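PDB 2VVE: spike protein P1, which serves as the receptor-binding spike at the fivefold vertices of bacteriophage PM2, with its C-terminal part responsible for binding the receptor. Local coordinates for residues P18-V23 with L240-G245; S37-V42 with G67-I72; I44-E49 with G76-W81. All blocks are in the same frame, centred on the assembly; numbering follows the deposited sequence.

Contact 1: P18-V23 with L240-G245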
loop_
_atom_site.group_PDB
_atom_site.type_symbol
_atom_site.label_atom_id
_atom_site.label_comp_id
_atom_site.label_asym_id
_atom_site.label_seq_id
_atom_site.Cartn_x
_atom_site.Cartn_y
_atom_site.Cartn_z
ATOM N N PRO A 18 27.229 -1.745 2.168
ATOM C CA PRO A 18 27.225 -1.247 0.799
ATOM C C PRO A 18 26.970 -2.395 -0.163
ATOM O O PRO A 18 27.715 -3.378 -0.175
ATOM C CB PRO A 18 28.637 -0.681 0.618
ATOM C CG PRO A 18 29.484 -1.511 1.541
ATOM C CD PRO A 18 28.598 -1.823 2.726
ATOM N N LEU A 19 25.896 -2.285 -0.937
ATOM C CA LEU A 19 25.560 -3.326 -1.908
ATOM C C LEU A 19 26.273 -3.074 -3.243
ATOM O O LEU A 19 26.048 -2.051 -3.884
ATOM C CB LEU A 19 24.051 -3.381 -2.121
ATOM C CG LEU A 19 23.180 -3.731 -0.905
ATOM C CD1 LEU A 19 21.717 -3.456 -1.223
ATOM C CD2 LEU A 19 23.377 -5.198 -0.505
ATOM N N ARG A 20 27.139 -4.003 -3.648
ATOM C CA ARG A 20 27.926 -3.797 -4.856
ATOM C C ARG A 20 27.567 -4.870 -5.894
ATOM O O ARG A 20 26.553 -5.541 -5.742
ATOM C CB ARG A 20 29.417 -3.713 -4.512
ATOM C CG ARG A 20 29.699 -2.611 -3.482
ATOM C CD ARG A 20 31.177 -2.267 -3.370
ATOM N NE ARG A 20 31.387 -1.167 -2.425
ATOM C CZ ARG A 20 31.241 0.128 -2.713
ATOM N NH1 ARG A 20 30.885 0.523 -3.935
ATOM N NH2 ARG A 20 31.448 1.042 -1.769
ATOM N N ASP A 21 28.365 -5.004 -6.947
ATOM C CA ASP A 21 27.977 -5.804 -8.106
ATOM C C ASP A 21 28.412 -7.264 -8.054
ATOM O O ASP A 21 29.417 -7.615 -7.426
ATOM C CB ASP A 21 28.534 -5.175 -9.392
ATOM C CG ASP A 21 30.057 -5.059 -9.368
ATOM O OD1 ASP A 21 30.607 -4.493 -8.394
ATOM O OD2 ASP A 21 30.703 -5.542 -10.306
ATOM N N GLY A 22 27.680 -8.097 -8.778
ATOM C CA GLY A 22 27.951 -9.538 -8.794
ATOM C C GLY A 22 27.530 -10.207 -7.495
ATOM O O GLY A 22 26.981 -9.561 -6.602
ATOM N N VAL A 23 27.793 -11.503 -7.386
ATOM C CA VAL A 23 27.431 -12.233 -6.158
ATOM C C VAL A 23 28.511 -11.969 -5.123
ATOM O O VAL A 23 29.702 -12.219 -5.368
ATOM C CB VAL A 23 27.226 -13.744 -6.406
ATOM C CG1 VAL A 23 26.952 -14.461 -5.076
ATOM C CG2 VAL A 23 26.077 -13.975 -7.373
ATOM N N LEU A 240 31.374 5.683 -3.676
ATOM C CA LEU A 240 30.153 6.147 -3.000
ATOM C C LEU A 240 28.916 6.115 -3.905
ATOM O O LEU A 240 27.787 6.142 -3.419
ATOM C CB LEU A 240 30.343 7.569 -2.479
ATOM C CG LEU A 240 31.427 7.832 -1.438
ATOM C CD1 LEU A 240 31.798 9.320 -1.461
ATOM C CD2 LEU A 240 30.979 7.376 -0.049
ATOM N N LEU A 241 29.129 6.100 -5.220
ATOM C CA LEU A 241 28.023 6.158 -6.177
ATOM C C LEU A 241 27.836 4.856 -6.927
ATOM O O LEU A 241 26.745 4.578 -7.439
ATOM C CB LEU A 241 28.225 7.301 -7.176
ATOM C CG LEU A 241 27.650 8.676 -6.814
ATOM C CD1 LEU A 241 26.138 8.703 -6.961
ATOM C CD2 LEU A 241 28.039 9.071 -5.401
ATOM N N THR A 242 28.900 4.065 -7.007
ATOM C CA THR A 242 28.823 2.783 -7.695
ATOM C C THR A 242 28.062 1.762 -6.847
ATOM O O THR A 242 27.549 0.793 -7.381
ATOM C CB THR A 242 30.200 2.232 -8.095
ATOM O OG1 THR A 242 30.991 1.972 -6.925
ATOM C CG2 THR A 242 30.930 3.237 -8.980
ATOM N N VAL A 243 28.019 1.992 -5.535
ATOM C CA VAL A 243 27.188 1.218 -4.607
ATOM C C VAL A 243 25.726 1.328 -5.075
ATOM O O VAL A 243 25.271 2.405 -5.466
ATOM C CB VAL A 243 27.391 1.720 -3.136
ATOM C CG1 VAL A 243 26.923 3.167 -2.957
ATOM C CG2 VAL A 243 26.706 0.819 -2.125
ATOM N N LYS A 244 25.017 0.206 -5.082
ATOM C CA LYS A 244 23.641 0.147 -5.596
ATOM C C LYS A 244 22.633 0.604 -4.536
ATOM O O LYS A 244 21.461 0.867 -4.821
ATOM C CB LYS A 244 23.318 -1.264 -6.093
ATOM C CG LYS A 244 24.388 -1.909 -6.996
ATOM C CD LYS A 244 24.711 -1.066 -8.227
ATOM C CE LYS A 244 26.046 -1.476 -8.833
ATOM N NZ LYS A 244 26.539 -0.430 -9.778
ATOM N N GLY A 245 23.114 0.692 -3.306
ATOM C CA GLY A 245 22.302 1.119 -2.193
ATOM C C GLY A 245 22.921 0.560 -0.946
ATOM O O GLY A 245 23.879 -0.230 -1.011
HETATM O O HOH W 1 30.630 -0.600 -6.253
#

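Contact 2: S37-V42 with G67-I72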
loop_
_atom_site.group_PDB
_atom_site.type_symbol
_atom_site.label_atom_id
_atom_site.label_comp_id
_atom_site.label_asym_id
_atom_site.label_seq_id
_atom_site.Cartn_x
_atom_site.Cartn_y
_atom_site.Cartn_z
ATOM N N SER A 37 17.953 -8.769 11.033
ATOM C CA SER A 37 16.798 -8.180 10.339
ATOM C C SER A 37 17.325 -7.189 9.307
ATOM O O SER A 37 18.050 -6.259 9.647
ATOM C CB SER A 37 15.828 -7.501 11.323
ATOM O OG SER A 37 14.506 -7.350 10.779
ATOM N N ILE A 38 16.933 -7.390 8.050
ATOM C CA ILE A 38 17.555 -6.726 6.913
ATOM C C ILE A 38 16.493 -6.033 6.043
ATOM O O ILE A 38 15.415 -6.579 5.810
ATOM C CB ILE A 38 18.324 -7.758 6.054
ATOM C CG1 ILE A 38 19.347 -8.523 6.913
ATOM C CG2 ILE A 38 18.969 -7.107 4.807
ATOM C CD1 ILE A 38 19.697 -9.887 6.388
ATOM N N LYS A 39 16.825 -4.841 5.543
ATOM C CA LYS A 39 15.984 -4.182 4.552
ATOM C C LYS A 39 16.879 -3.602 3.473
ATOM O O LYS A 39 17.796 -2.834 3.770
ATOM C CB LYS A 39 15.113 -3.068 5.146
ATOM C CG LYS A 39 14.121 -2.448 4.106
ATOM C CD LYS A 39 13.412 -1.184 4.615
ATOM C CE LYS A 39 12.480 -1.508 5.785
ATOM N NZ LYS A 39 11.746 -0.304 6.291
ATOM N N SER A 40 16.594 -3.980 2.230
ATOM C CA SER A 40 17.349 -3.484 1.069
ATOM C C SER A 40 16.517 -2.448 0.319
ATOM O O SER A 40 15.317 -2.648 0.136
ATOM C CB SER A 40 17.701 -4.641 0.128
ATOM O OG SER A 40 18.355 -4.181 -1.046
ATOM N N PRO A 41 17.151 -1.349 -0.137
ATOM C CA PRO A 41 16.408 -0.338 -0.868
ATOM C C PRO A 41 16.178 -0.724 -2.330
ATOM O O PRO A 41 15.486 -0.006 -3.048
ATOM C CB PRO A 41 17.325 0.892 -0.785
ATOM C CG PRO A 41 18.701 0.316 -0.768
ATOM C CD PRO A 41 18.579 -0.978 0.008
ATOM N N VAL A 42 16.768 -1.841 -2.749
ATOM C CA VAL A 42 16.575 -2.387 -4.095
ATOM C C VAL A 42 16.205 -3.861 -3.996
ATOM O O VAL A 42 16.535 -4.522 -2.994
ATOM C CB VAL A 42 17.848 -2.188 -4.990
ATOM C CG1 VAL A 42 18.150 -0.697 -5.168
ATOM C CG2 VAL A 42 19.073 -2.901 -4.399
ATOM N N GLY A 67 12.596 -2.493 -0.106
ATOM C CA GLY A 67 11.838 -2.011 1.047
ATOM C C GLY A 67 11.235 -3.082 1.938
ATOM O O GLY A 67 10.577 -2.763 2.938
ATOM N N GLN A 68 11.437 -4.348 1.580
ATOM C CA GLN A 68 10.856 -5.454 2.338
ATOM C C GLN A 68 11.802 -5.808 3.468
ATOM O O GLN A 68 12.982 -6.086 3.243
ATOM C CB GLN A 68 10.669 -6.691 1.461
ATOM C CG GLN A 68 10.192 -7.916 2.279
ATOM C CD GLN A 68 10.030 -9.160 1.449
ATOM O OE1 GLN A 68 10.199 -9.142 0.225
ATOM N NE2 GLN A 68 9.702 -10.267 2.115
ATOM N N GLU A 69 11.282 -5.797 4.689
ATOM C CA GLU A 69 12.062 -6.250 5.826
ATOM C C GLU A 69 11.987 -7.770 5.879
ATOM O O GLU A 69 10.901 -8.351 5.823
ATOM C CB GLU A 69 11.531 -5.648 7.132
ATOM C CG GLU A 69 12.424 -5.942 8.350
ATOM C CD GLU A 69 13.530 -4.921 8.528
ATOM O OE1 GLU A 69 13.323 -3.753 8.136
ATOM O OE2 GLU A 69 14.596 -5.276 9.106
ATOM N N PHE A 70 13.147 -8.417 5.981
ATOM C CA PHE A 70 13.179 -9.862 6.122
ATOM C C PHE A 70 14.244 -10.280 7.137
ATOM O O PHE A 70 15.057 -9.459 7.562
ATOM C CB PHE A 70 13.389 -10.525 4.743
ATOM C CG PHE A 70 14.723 -10.206 4.079
ATOM C CD1 PHE A 70 15.781 -11.112 4.157
ATOM C CD2 PHE A 70 14.907 -9.032 3.345
ATOM C CE1 PHE A 70 17.024 -10.830 3.551
ATOM C CE2 PHE A 70 16.144 -8.757 2.714
ATOM C CZ PHE A 70 17.195 -9.657 2.818
ATOM N N GLN A 71 14.223 -11.538 7.546
ATOM C CA GLN A 71 15.192 -11.985 8.543
ATOM C C GLN A 71 15.965 -13.203 8.066
ATOM O O GLN A 71 15.449 -14.021 7.293
ATOM C CB GLN A 71 14.510 -12.278 9.885
ATOM C CG GLN A 71 13.935 -11.063 10.605
ATOM C CD GLN A 71 12.591 -10.633 10.041
ATOM O OE1 GLN A 71 11.696 -11.467 9.816
ATOM N NE2 GLN A 71 12.446 -9.343 9.785
ATOM N N ILE A 72 17.204 -13.294 8.534
ATOM C CA ILE A 72 18.041 -14.480 8.370
ATOM C C ILE A 72 18.464 -14.910 9.781
ATOM O O ILE A 72 18.998 -14.084 10.540
ATOM C CB ILE A 72 19.311 -14.160 7.550
ATOM C CG1 ILE A 72 18.969 -13.540 6.180
ATOM C CG2 ILE A 72 20.224 -15.399 7.435
ATOM C CD1 ILE A 72 18.141 -14.407 5.251
HETATM O O HOH W 2 14.666 -5.827 1.274
#

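Contact 3: I44-E49 with G76-W81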
loop_
_atom_site.group_PDB
_atom_site.type_symbol
_atom_site.label_atom_id
_atom_site.label_comp_id
_atom_site.label_asym_id
_atom_site.label_seq_id
_atom_site.Cartn_x
_atom_site.Cartn_y
_atom_site.Cartn_z
ATOM N N ILE A 44 16.591 -7.620 -4.087
ATOM C CA ILE A 44 17.820 -8.298 -3.699
ATOM C C ILE A 44 17.597 -9.814 -3.717
ATOM O O ILE A 44 16.589 -10.314 -3.219
ATOM C CB ILE A 44 18.330 -7.819 -2.298
ATOM C CG1 ILE A 44 19.740 -8.367 -2.010
ATOM C CG2 ILE A 44 17.322 -8.168 -1.155
ATOM C CD1 ILE A 44 20.413 -7.764 -0.781
ATOM N N TRP A 45 18.556 -10.528 -4.290
ATOM C CA TRP A 45 18.479 -11.970 -4.379
ATOM C C TRP A 45 19.394 -12.531 -3.297
ATOM O O TRP A 45 20.530 -12.070 -3.157
ATOM C CB TRP A 45 18.854 -12.417 -5.793
ATOM C CG TRP A 45 17.710 -12.246 -6.776
ATOM C CD1 TRP A 45 16.873 -13.233 -7.246
ATOM C CD2 TRP A 45 17.272 -11.027 -7.391
ATOM N NE1 TRP A 45 15.952 -12.701 -8.120
ATOM C CE2 TRP A 45 16.167 -11.350 -8.222
ATOM C CE3 TRP A 45 17.697 -9.693 -7.317
ATOM C CZ2 TRP A 45 15.491 -10.387 -8.982
ATOM C CZ3 TRP A 45 17.015 -8.731 -8.070
ATOM C CH2 TRP A 45 15.923 -9.090 -8.894
ATOM N N ILE A 46 18.874 -13.468 -2.507
ATOM C CA ILE A 46 19.561 -13.985 -1.315
ATOM C C ILE A 46 19.689 -15.504 -1.426
ATOM O O ILE A 46 18.736 -16.194 -1.801
ATOM C CB ILE A 46 18.808 -13.616 -0.005
ATOM C CG1 ILE A 46 18.717 -12.085 0.167
ATOM C CG2 ILE A 46 19.478 -14.246 1.216
ATOM C CD1 ILE A 46 20.064 -11.395 0.495
ATOM N N GLY A 47 20.867 -16.009 -1.096
ATOM C CA GLY A 47 21.135 -17.445 -1.183
ATOM C C GLY A 47 22.361 -17.896 -0.416
ATOM O O GLY A 47 23.081 -17.084 0.189
ATOM N N GLY A 48 22.608 -19.202 -0.488
ATOM C CA GLY A 48 23.743 -19.837 0.172
ATOM C C GLY A 48 24.953 -19.888 -0.729
ATOM O O GLY A 48 25.046 -19.151 -1.702
ATOM N N GLU A 49 25.884 -20.778 -0.408
ATOM C CA GLU A 49 27.167 -20.850 -1.119
ATOM C C GLU A 49 27.023 -21.272 -2.581
ATOM O O GLU A 49 27.920 -21.025 -3.399
ATOM C CB GLU A 49 28.140 -21.763 -0.366
ATOM C CG GLU A 49 28.528 -21.213 1.011
ATOM C CD GLU A 49 29.409 -22.158 1.816
ATOM O OE1 GLU A 49 28.905 -23.205 2.283
ATOM O OE2 GLU A 49 30.605 -21.839 1.999
ATOM N N GLY A 76 25.735 -19.029 9.449
ATOM C CA GLY A 76 26.609 -19.298 8.313
ATOM C C GLY A 76 26.720 -18.120 7.360
ATOM O O GLY A 76 26.148 -17.049 7.612
ATOM N N SER A 77 27.468 -18.338 6.269
ATOM C CA SER A 77 27.631 -17.368 5.189
ATOM C C SER A 77 26.300 -17.192 4.459
ATOM O O SER A 77 25.528 -18.151 4.314
ATOM C CB SER A 77 28.700 -17.867 4.196
ATOM O OG SER A 77 28.831 -16.967 3.109
ATOM N N VAL A 78 26.030 -15.965 4.016
ATOM C CA VAL A 78 24.840 -15.661 3.226
ATOM C C VAL A 78 25.292 -14.728 2.098
ATOM O O VAL A 78 25.988 -13.743 2.348
ATOM C CB VAL A 78 23.733 -14.988 4.069
ATOM C CG1 VAL A 78 22.494 -14.674 3.193
ATOM C CG2 VAL A 78 23.305 -15.897 5.242
ATOM N N ASN A 79 24.909 -15.064 0.872
ATOM C CA ASN A 79 25.271 -14.270 -0.322
ATOM C C ASN A 79 24.126 -13.440 -0.865
ATOM O O ASN A 79 22.964 -13.814 -0.716
ATOM C CB ASN A 79 25.754 -15.215 -1.422
ATOM C CG ASN A 79 27.094 -15.846 -1.094
ATOM O OD1 ASN A 79 27.999 -15.173 -0.616
ATOM N ND2 ASN A 79 27.224 -17.148 -1.344
ATOM N N TYR A 80 24.460 -12.327 -1.527
ATOM C CA TYR A 80 23.459 -11.509 -2.190
ATOM C C TYR A 80 23.853 -11.236 -3.649
ATOM O O TYR A 80 25.023 -11.367 -4.021
ATOM C CB TYR A 80 23.209 -10.179 -1.444
ATOM C CG TYR A 80 24.322 -9.153 -1.615
ATOM C CD1 TYR A 80 25.365 -9.081 -0.700
ATOM C CD2 TYR A 80 24.318 -8.264 -2.687
ATOM C CE1 TYR A 80 26.405 -8.137 -0.850
ATOM C CE2 TYR A 80 25.363 -7.314 -2.859
ATOM C CZ TYR A 80 26.396 -7.271 -1.930
ATOM O OH TYR A 80 27.430 -6.367 -2.062
ATOM N N TRP A 81 22.855 -10.865 -4.452
ATOM C CA TRP A 81 23.066 -10.263 -5.769
ATOM C C TRP A 81 22.014 -9.174 -5.992
ATOM O O TRP A 81 20.828 -9.381 -5.685
ATOM C CB TRP A 81 22.951 -11.326 -6.866
ATOM C CG TRP A 81 23.217 -10.799 -8.260
ATOM C CD1 TRP A 81 24.396 -10.845 -8.933
ATOM C CD2 TRP A 81 22.276 -10.156 -9.139
ATOM N NE1 TRP A 81 24.263 -10.266 -10.186
ATOM C CE2 TRP A 81 22.970 -9.833 -10.332
ATOM C CE3 TRP A 81 20.920 -9.816 -9.034
ATOM C CZ2 TRP A 81 22.350 -9.201 -11.412
ATOM C CZ3 TRP A 81 20.308 -9.175 -10.112
ATOM C CH2 TRP A 81 21.025 -8.877 -11.285
#

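Contact 1: P18-V23 with L240-G245
T242 is the first residue of 240-245 to meet the other segment, and it does so largely through a water. R20 NH1 donates to that water at 2.6 Å, in the plane of the guanidinium, and T242 OG1 is hydrogen-bonded to it at 2.7 Å. In R20 a chi1 of -56° sets CG beside the backbone N, and the chain, extended on to NE, carries the guanidinium to 240-245. NH1 also donates to P239 O at the start of the short helix 239-242, as suits a group with several N-H bonds.

V243 follows with its isopropyl group touching P18, L19 and R20. Its CB lies over one face of the R20 guanidinium, 3.8 Å from NH1, while CG2, anti to its backbone N, lies against the L19 backbone and reaches P18 CB at 3.7 Å. A compact, branched apolar residue fits this buried spot. Here the chain re-enters the jelly-roll domain: strand 245-253 runs antiparallel to strand 11-19 and so sets a late segment of the chain beside an early one.

K244 makes the first backbone link, its N donating to L19 O over 2.8 Å at a nearly straight 172°. Its CB and CG brush past the same oxygen. A bend at chi2 (-57°) then turns CD aside, and NZ ends 2.9 Å from T242 O, lying in that carbonyl's plane, with E85 O as a second acceptor. Lysine thus offers both an aliphatic stem and an ammonium that two carbonyls can hold.

G245 adds the second backbone bond, its O accepting from L19 N at 2.9 Å and lying 3.3 Å from L19 CB. At its backbone angles a CB would jam against K244 O, which calls for glycine. The leucine side chain continues onto A247, S40 and Y80.

Contact 2: S37-V42 with G67-I72
I38 and F70 form an antiparallel hydrogen-bonded pair, with I38 N to F70 O at 2.8 Å and F70 N to I38 O at 2.9 Å, where strand segments 37-39 and 69-72 run at 141° between their N-to-C directions. In this jelly-roll sheet 69-72 is the outermost strand within the chain.

On the face of I38 and F70 the packing is apolar. A chi1 of 64° sets F70 CG between its own backbone N and carbonyl carbon, and one ring face takes I38 CB, 4.1 Å from the centroid; F64 stacks on the ring as well. I38 CD1 also touches I72 CG1.

The face of S37, K39, E69 and Q71 is polar. S37 OG donates to E69 OE2 at 2.7 Å, on the anti side of the carboxylate, and accepts from Q71 NE2 at 3.0 Å; serine suits a place that needs both roles. E69 OE2 and K39 NZ form salt bridges with R62 and E65, respectively, of the second subunit of this crystal assembly.

At S40 and Q68 a water stands between the backbones: it accepts from S40 N at 2.8 Å and donates to Q68 O at 2.6 Å, and G67 N donates directly to S40 O at 2.7 Å.

Contact 3: I44-E49 with G76-W81
I46 and V78 carry the tight, buried part of this contact, I46 CG2 meeting V78 CG1 at 3.6 Å. On the same face I46 CD1 and I44 CD1 both reach Y80 CB, the latter at 3.8 Å. Branched aliphatic residues fill this interior well, and Y80 adds a hydroxyl bonded to R20 N. In the sheet, W45 and W81 exchange backbone hydrogen bonds, as do G47 and N79; N79 N to G47 O is 2.8 Å long.

The opposite face is partly exposed. W45 and W81 lie side by side in an offset edge-to-face pair, the edge of W81 turned toward the face of W45, with six-membered-ring centroids 5.5 Å apart and planes at 74°. W81 NE1 is hydrogen-bonded to D84, so the indole suits a boundary between apolar and polar surroundings. The looser end is at G48 and E49: asparagine suits its place because N79 ND2 can donate to G48 O at 3.0 Å, coming from above the carbonyl plane, and E49 follows, exposed to solvent. Strands 44-47 and 78-81 are the two middle strands of a four-stranded antiparallel sheet whose I44, I46 and V78 side chains meet the other sheet, as in a jelly-roll sandwich.

All three contacts belong to one jelly-roll domain, centres 13 to 16 Å apart. Contact 2 lies in the sheet ordered 11-19, 245-253, 33-39, 69-72, and contact 1 reaches the ends of its first two strands; contact 3 is in the sheet 24-27, 78-81, 44-47, 62-64. Strand 33-39 leads to 44-47 and 69-72 to 78-81, so contacts 2 and 3 interlock along the chain and pack across the sandwich through F70 on I46 and I72 on V78. Contact 1 spans both, and touches contact 2 through G245 on P41 and contact 3 through G22 on W81. The intervening chain, with the calcium site, rejoins this domain, which in this crystal assembly touches neighbouring subunits through contacts 2 and 3.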